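Extracellular solute-binding protein, family 5 (Chelativorans sp., PDB 6WM6) binds EDTA and other aminopolycarboxylates in the periplasm, probably delivering them to an ABC transporter for uptake. Local coordinates at residues N207-L210 against S211-P215; T75-L78 against P79-S83; S319-A322 against L323-A326; V377-A380 against K381-S385. All coordinates share one frame; numbering follows the deposited sequence.

Overall arrangement
From the N terminus, interaction 2 comes first, where helix 71-77 breaks into the loop leading to strand 85-87. Interaction 1 follows at the C-terminal end of helix 202-212. Interactions 3 and 4 lie at the starts of helices 321-330 and 377-386. Each is one continuous stretch, so each closes only a helical turn or a helix end; the four run in series and none nests or crosses. They form two touching pairs in space. P215 packs on I80 between interactions 1 and 2, and the helices of interactions 3 and 4 pack through A326 and L384. The pairs lie on opposite sides of the chain's centre, interactions 1 and 3 about 47 Å apart between centres.

Interaction 1: N207-L210 against S211-P215; sequences NNFL and SNEVP
N208 O receives two backbone N-H groups where the last turn of the helix winds down: a short, nearly straight bond from N212 N at 2.7 Å (N-H...O 169°) and a weak one from S211 N at 3.1 Å. One residue on, E213 N makes a weak bond of 3.4 Å to F209 O, and E213 is then the first residue to leave helical geometry. A wider pi-type turn at 207-209 precedes this ending, and the carbonyl of N207 faces the side chain of S211, its O 3.2 Å from S211 CB. This is the C-terminal end of helix 202-212, where the chain passes into the loop before strand 222-228. S211 OG, beside its own backbone N (chi1 -66°), turns back along the helix and bonds to Y206 O, while the S211 backbone is hydrogen-bonded to W61. N212 folds back over the turn, its CB 3.4 Å from N208 O. On another flank, E213 CG, set beside its own backbone N, lies obliquely 4.1 Å from F209 CD1, the side chains crossing at about a right angle; the bend at chi2 then turns the carboxylate, nearly parallel to the ring (5°) without lying against it. The F209 ring also stacks with H199. N207 leans away from the turn; its amide bonds to E148 O and L150 N, tying the helix to the segment that carries the C146-C149 disulfide. Water 1 lies within hydrogen-bonding distance of L210 O and of E213 O, the latter at 2.7 Å, bridging the helix end and the departing chain.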
# COMPACT_ATOMS: atom_id res chain seq x y z
N ASN A 207 10.93 15.81 12.05
CA ASN A 207 9.73 16.52 11.62
C ASN A 207 10.04 17.68 10.68
O ASN A 207 9.17 18.06 9.88
CB ASN A 207 8.98 17.07 12.84
CG ASN A 207 8.36 15.99 13.70
OD1 ASN A 207 8.05 14.90 13.24
ND2 ASN A 207 8.16 16.31 14.97
N ASN A 208 11.23 18.28 10.76
CA ASN A 208 11.57 19.45 9.96
C ASN A 208 12.65 19.13 8.93
O ASN A 208 12.33 19.01 7.75
CB ASN A 208 11.95 20.61 10.89
CG ASN A 208 10.84 20.93 11.89
OD1 ASN A 208 11.09 21.04 13.09
ND2 ASN A 208 9.62 21.06 11.39
N PHE A 209 13.90 18.96 9.34
CA PHE A 209 14.98 18.72 8.39
C PHE A 209 14.66 17.60 7.40
O PHE A 209 14.74 17.81 6.18
CB PHE A 209 16.28 18.41 9.15
CG PHE A 209 17.42 17.98 8.28
CD1 PHE A 209 17.98 18.86 7.34
CD2 PHE A 209 17.96 16.71 8.41
CE1 PHE A 209 19.04 18.45 6.55
CE2 PHE A 209 19.03 16.31 7.61
CZ PHE A 209 19.56 17.18 6.68
N LEU A 210 14.29 16.41 7.87
CA LEU A 210 14.11 15.28 6.97
C LEU A 210 12.80 15.36 6.21
O LEU A 210 12.68 14.74 5.15
CB LEU A 210 14.17 13.96 7.74
CG LEU A 210 15.55 13.60 8.31
CD1 LEU A 210 15.48 12.32 9.11
CD2 LEU A 210 16.59 13.47 7.20
N SER A 211 11.82 16.11 6.70
CA SER A 211 10.51 16.20 6.07
C SER A 211 10.41 17.37 5.11
O SER A 211 9.95 17.22 3.99
CB SER A 211 9.42 16.32 7.15
OG SER A 211 9.34 15.14 7.93
N ASN A 212 10.84 18.56 5.54
CA ASN A 212 10.59 19.77 4.77
C ASN A 212 11.68 20.10 3.77
O ASN A 212 11.39 20.77 2.78
CB ASN A 212 10.43 20.98 5.71
CG ASN A 212 9.29 20.81 6.68
OD1 ASN A 212 8.30 20.15 6.38
ND2 ASN A 212 9.43 21.42 7.85
N GLU A 213 12.91 19.69 4.00
CA GLU A 213 14.01 20.06 3.12
C GLU A 213 14.15 19.08 1.97
O GLU A 213 13.99 17.87 2.14
CB GLU A 213 15.33 20.10 3.89
CG GLU A 213 15.37 21.09 5.05
CD GLU A 213 15.07 22.51 4.60
OE1 GLU A 213 14.19 23.15 5.22
OE2 GLU A 213 15.70 22.98 3.64
N VAL A 214 14.46 19.61 0.80
CA VAL A 214 14.85 18.73 -0.32
C VAL A 214 16.13 18.03 0.07
O VAL A 214 17.11 18.69 0.48
CB VAL A 214 15.04 19.56 -1.60
CG1 VAL A 214 15.40 18.65 -2.77
CG2 VAL A 214 13.78 20.37 -1.92
N PRO A 215 16.20 16.70 -0.01
CA PRO A 215 17.39 16.03 0.53
C PRO A 215 18.60 16.28 -0.36
O PRO A 215 18.54 16.09 -1.57
CB PRO A 215 16.99 14.54 0.53
CG PRO A 215 15.83 14.45 -0.45
CD PRO A 215 15.13 15.76 -0.38
O HOH W 1 14.92 15.57 3.21

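Interaction 2: T75-L78 against P79-S83; sequences TVTL and PIVPS
The flat peptide group ending in T77 O is met by I80 N from above its plane: the donor stands 54° out of it, at 2.9 Å from the oxygen. V81 N adds a weak bond of 3.0 Å to the same T77 O, and a methylene, I80 CG1, and a methyl, V81 CG2, each lie 3.4 Å from it. P79 has no N-H to give T75 O, four residues back; its ring instead sets CD 3.3 Å from that oxygen and 3.4 Å from V76 O. V76 O is buried and has no partner, since I80 N, four residues on, turns to T77 O. L78 CB lies against the same ring carbon, and with V81 CG1 anti to the backbone N (chi1 172°), CG2 is left beside N and reaches T77 CB. Water 2 donates to both L78 O, at 2.7 Å, and V81 O, spanning the turn. P79 lies where the chain leaves helix 71-77 for strand 85-87. T77 OG1 bonds back to V73 O. Around this turn, P79 and I80 pack on L235 of strand 232-237, V76 on V233 of the same strand and F254 of strand 251-256, and I80 on P215 beyond helix 202-212.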
# COMPACT_ATOMS: atom_id res chain seq x y z
N THR A 75 8.08 6.43 -4.07
CA THR A 75 8.70 6.26 -5.38
C THR A 75 9.88 7.21 -5.58
O THR A 75 10.95 6.81 -6.04
CB THR A 75 7.65 6.44 -6.48
OG1 THR A 75 6.73 5.35 -6.40
CG2 THR A 75 8.25 6.45 -7.87
N VAL A 76 9.69 8.48 -5.25
CA VAL A 76 10.71 9.49 -5.52
C VAL A 76 11.92 9.34 -4.61
O VAL A 76 13.03 9.73 -4.98
CB VAL A 76 10.08 10.89 -5.41
CG1 VAL A 76 11.13 11.96 -5.44
CG2 VAL A 76 9.07 11.09 -6.54
N THR A 77 11.75 8.83 -3.40
CA THR A 77 12.86 8.72 -2.45
C THR A 77 13.46 7.32 -2.37
O THR A 77 14.56 7.18 -1.82
CB THR A 77 12.53 9.26 -1.05
OG1 THR A 77 11.50 8.50 -0.40
CG2 THR A 77 12.11 10.73 -1.11
N LEU A 78 12.81 6.30 -2.93
CA LEU A 78 13.46 4.99 -3.01
C LEU A 78 14.85 5.03 -3.62
O LEU A 78 15.73 4.27 -3.15
CB LEU A 78 12.56 3.96 -3.73
CG LEU A 78 11.58 3.23 -2.83
CD1 LEU A 78 10.56 2.52 -3.70
CD2 LEU A 78 12.26 2.26 -1.87
N PRO A 79 15.14 5.87 -4.62
CA PRO A 79 16.51 5.91 -5.19
C PRO A 79 17.55 6.51 -4.28
O PRO A 79 18.74 6.37 -4.60
CB PRO A 79 16.34 6.76 -6.46
CG PRO A 79 14.87 6.63 -6.80
CD PRO A 79 14.19 6.62 -5.45
N ILE A 80 17.17 7.16 -3.18
CA ILE A 80 18.13 7.80 -2.30
C ILE A 80 18.18 7.19 -0.90
O ILE A 80 19.15 7.43 -0.16
CB ILE A 80 17.92 9.33 -2.22
CG1 ILE A 80 16.80 9.69 -1.27
CG2 ILE A 80 17.66 9.90 -3.60
CD1 ILE A 80 16.68 11.19 -1.01
N VAL A 81 17.18 6.43 -0.49
CA VAL A 81 17.07 5.93 0.89
C VAL A 81 17.47 4.46 0.90
O VAL A 81 16.89 3.67 0.14
CB VAL A 81 15.64 6.11 1.40
CG1 VAL A 81 15.48 5.42 2.76
CG2 VAL A 81 15.29 7.57 1.52
N PRO A 82 18.42 4.04 1.73
CA PRO A 82 18.76 2.62 1.80
C PRO A 82 17.78 1.87 2.69
O PRO A 82 17.22 2.42 3.63
CB PRO A 82 20.18 2.62 2.40
CG PRO A 82 20.34 3.92 3.07
CD PRO A 82 19.31 4.88 2.56
N SER A 83 17.58 0.59 2.36
CA SER A 83 16.59 -0.27 3.00
C SER A 83 17.26 -1.56 3.44
O SER A 83 18.05 -2.14 2.70
CB SER A 83 15.44 -0.64 2.03
OG SER A 83 14.83 0.52 1.47
O HOH W 2 18.25 3.50 -2.48

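Interaction 3: S319-A322 against L323-A326; sequences SDIA and LRKA
S319 and R324 are joined through water 3, which donates to S319 O at 2.7 Å and accepts from R324 NH1; the carbonyl oxygen itself lies at the edge of the guanidinium, near its plane. D320 comes next as the N-cap of helix 321-330. Its CG stands opposite the backbone N (chi1 -177°), which brings OD1 to A322 N, whose bond it accepts at 3.0 Å, met from 59° above the carboxylate plane; OD2 bonds to Y389 OH. The D320 backbone O takes R324 N at 3.2 Å in the carbonyl plane and, more weakly, L323 N. I321 packs by its backbone and side chain together: its CA sits 3.6 Å over the centre of one guanidinium face of R324, and CG1 comes to 3.4 Å from NH2. On its other flank the extended K325 chain runs alongside in the same direction, CE 3.7 Å from I321 CG1. I321 O and A322 O accept from K325 N and A326 N, the regular bonds of the helix. R324, bent at chi3, curls back over this first turn, donates from NH1 to M318 O and from NH2 to Y521 O, and makes a cation-pi contact with the Y521 ring. A leucine here would probably leave M318 O and Y521 O without these donors and uncover the I321 backbone. With carbonyl oxygens and the Y521 ring around its charge, R324 links the helix start to the chain around Y521, while the D320 carboxylate would favourably meet the positive end of the helix dipole.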
# COMPACT_ATOMS: atom_id res chain seq x y z
N SER A 319 -25.77 0.51 11.84
CA SER A 319 -25.45 -0.00 13.17
C SER A 319 -26.20 -1.29 13.51
O SER A 319 -25.83 -1.97 14.47
CB SER A 319 -25.69 1.08 14.23
OG SER A 319 -27.05 1.40 14.31
N ASP A 320 -27.23 -1.66 12.74
CA ASP A 320 -27.93 -2.92 12.93
C ASP A 320 -27.28 -3.99 12.05
O ASP A 320 -27.30 -3.89 10.81
CB ASP A 320 -29.41 -2.76 12.58
CG ASP A 320 -30.21 -4.04 12.83
OD1 ASP A 320 -29.65 -5.09 13.22
OD2 ASP A 320 -31.46 -3.99 12.65
N ILE A 321 -26.70 -4.99 12.69
CA ILE A 321 -26.01 -6.05 11.95
C ILE A 321 -26.93 -6.74 10.96
O ILE A 321 -26.47 -7.25 9.93
CB ILE A 321 -25.34 -7.02 12.95
CG1 ILE A 321 -24.36 -7.95 12.23
CG2 ILE A 321 -26.39 -7.81 13.75
CD1 ILE A 321 -23.47 -8.71 13.19
N ALA A 322 -28.23 -6.82 11.25
CA ALA A 322 -29.13 -7.47 10.30
C ALA A 322 -29.20 -6.71 8.98
O ALA A 322 -29.27 -7.31 7.91
CB ALA A 322 -30.52 -7.62 10.92
N LEU A 323 -29.23 -5.38 9.05
CA LEU A 323 -29.25 -4.59 7.82
C LEU A 323 -27.94 -4.75 7.07
O LEU A 323 -27.93 -4.87 5.83
CB LEU A 323 -29.57 -3.12 8.11
CG LEU A 323 -29.68 -2.23 6.88
CD1 LEU A 323 -30.79 -2.71 5.95
CD2 LEU A 323 -29.94 -0.77 7.28
N ARG A 324 -26.81 -4.78 7.80
CA ARG A 324 -25.52 -5.01 7.15
C ARG A 324 -25.52 -6.33 6.41
O ARG A 324 -25.15 -6.40 5.22
CB ARG A 324 -24.38 -4.99 8.18
CG ARG A 324 -24.24 -3.65 8.87
CD ARG A 324 -22.88 -3.48 9.55
NE ARG A 324 -22.49 -4.45 10.58
CZ ARG A 324 -22.80 -4.34 11.87
NH1 ARG A 324 -23.56 -3.35 12.30
NH2 ARG A 324 -22.32 -5.24 12.72
N LYS A 325 -25.93 -7.41 7.09
CA LYS A 325 -25.89 -8.72 6.46
C LYS A 325 -26.85 -8.80 5.28
O LYS A 325 -26.54 -9.43 4.27
CB LYS A 325 -26.17 -9.82 7.49
CG LYS A 325 -25.03 -9.94 8.48
CD LYS A 325 -25.21 -11.06 9.48
CE LYS A 325 -23.95 -11.14 10.34
NZ LYS A 325 -23.95 -12.24 11.32
N ALA A 326 -28.01 -8.16 5.39
CA ALA A 326 -28.96 -8.19 4.28
C ALA A 326 -28.39 -7.47 3.06
O ALA A 326 -28.46 -7.99 1.93
CB ALA A 326 -30.28 -7.56 4.69
O HOH W 3 -23.23 -2.22 15.27

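Interaction 4: V377-A380 against K381-S385; sequences VEKA and KGILS
E378 and K381 form the charged pair: OE2 of E378 lies 3.8 Å from K381 NZ, a long salt bridge between residues three apart, with the two side chains crossing at a slant. E378 reaches it by bending at chi2, which folds its carboxylate down beside the K381 chain. Backbone hydrogen bonds run in the regular i to i+4 pattern. K381 N gives to V377 O at 2.8 Å, G382 N to E378 O at 3.0 Å, I383 N to K379 O at 2.9 Å and L384 N to A380 O at 3.1 Å. These make the opening turns of helix 377-386, whose start is also tied by D376 OD1 to K379 N, and which packs beside helix 321-330. Van der Waals packing makes up the rest. K381 places CG beside its own backbone N (chi1 -76°) and then runs extended, so that its CE passes 3.8 Å from V377 CG1 and its aliphatic stem covers the V377 carbonyl. An alanine in its place would probably leave E378 without its lysine partner and bare the side of V377. I383 CG1 rests 3.4 Å from K379 O, and its CD1 approaches K379 NZ at the bent end of that chain. L384, buried, packs on L323 and A326 of helix 321-330, while V377 packs on P431 and A380 on L432.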
# COMPACT_ATOMS: atom_id res chain seq x y z
N VAL A 377 -31.50 -12.03 -3.22
CA VAL A 377 -32.47 -11.06 -2.69
C VAL A 377 -33.44 -11.73 -1.73
O VAL A 377 -33.79 -11.16 -0.69
CB VAL A 377 -33.20 -10.36 -3.85
CG1 VAL A 377 -34.41 -9.59 -3.33
CG2 VAL A 377 -32.25 -9.43 -4.57
N GLU A 378 -33.91 -12.93 -2.06
CA GLU A 378 -34.88 -13.58 -1.17
C GLU A 378 -34.26 -13.90 0.19
O GLU A 378 -34.90 -13.72 1.23
CB GLU A 378 -35.48 -14.82 -1.84
CG GLU A 378 -36.40 -14.48 -3.02
CD GLU A 378 -37.46 -13.45 -2.67
OE1 GLU A 378 -38.11 -13.60 -1.61
OE2 GLU A 378 -37.63 -12.48 -3.45
N LYS A 379 -32.99 -14.31 0.21
CA LYS A 379 -32.34 -14.53 1.50
C LYS A 379 -32.16 -13.20 2.24
O LYS A 379 -32.39 -13.14 3.46
CB LYS A 379 -30.99 -15.23 1.30
CG LYS A 379 -30.27 -15.54 2.59
CD LYS A 379 -28.98 -16.31 2.34
CE LYS A 379 -28.55 -17.11 3.57
NZ LYS A 379 -28.21 -16.25 4.74
N ALA A 380 -31.75 -12.15 1.53
CA ALA A 380 -31.61 -10.84 2.16
C ALA A 380 -32.93 -10.36 2.75
O ALA A 380 -32.96 -9.82 3.87
CB ALA A 380 -31.09 -9.84 1.12
N LYS A 381 -34.03 -10.53 2.01
CA LYS A 381 -35.34 -10.13 2.54
C LYS A 381 -35.68 -10.94 3.78
O LYS A 381 -36.27 -10.41 4.73
CB LYS A 381 -36.41 -10.32 1.47
CG LYS A 381 -36.43 -9.26 0.41
CD LYS A 381 -37.51 -9.58 -0.63
CE LYS A 381 -37.66 -8.48 -1.67
NZ LYS A 381 -38.65 -8.88 -2.71
N GLY A 382 -35.31 -12.23 3.80
CA GLY A 382 -35.54 -13.04 4.98
C GLY A 382 -34.78 -12.54 6.19
O GLY A 382 -35.31 -12.49 7.30
N ILE A 383 -33.51 -12.17 6.00
CA ILE A 383 -32.72 -11.60 7.09
C ILE A 383 -33.43 -10.37 7.65
O ILE A 383 -33.52 -10.19 8.87
CB ILE A 383 -31.30 -11.26 6.58
CG1 ILE A 383 -30.55 -12.56 6.25
CG2 ILE A 383 -30.55 -10.47 7.62
CD1 ILE A 383 -29.27 -12.34 5.44
N LEU A 384 -33.92 -9.51 6.77
CA LEU A 384 -34.61 -8.31 7.24
C LEU A 384 -35.90 -8.65 7.97
O LEU A 384 -36.16 -8.09 9.04
CB LEU A 384 -34.91 -7.41 6.04
CG LEU A 384 -33.65 -6.78 5.42
CD1 LEU A 384 -34.00 -6.07 4.14
CD2 LEU A 384 -32.97 -5.84 6.41
N SER A 385 -36.72 -9.53 7.40
CA SER A 385 -37.97 -9.90 8.04
C SER A 385 -37.72 -10.50 9.42
O SER A 385 -38.43 -10.18 10.38
CB SER A 385 -38.71 -10.89 7.15
OG SER A 385 -39.92 -11.31 7.78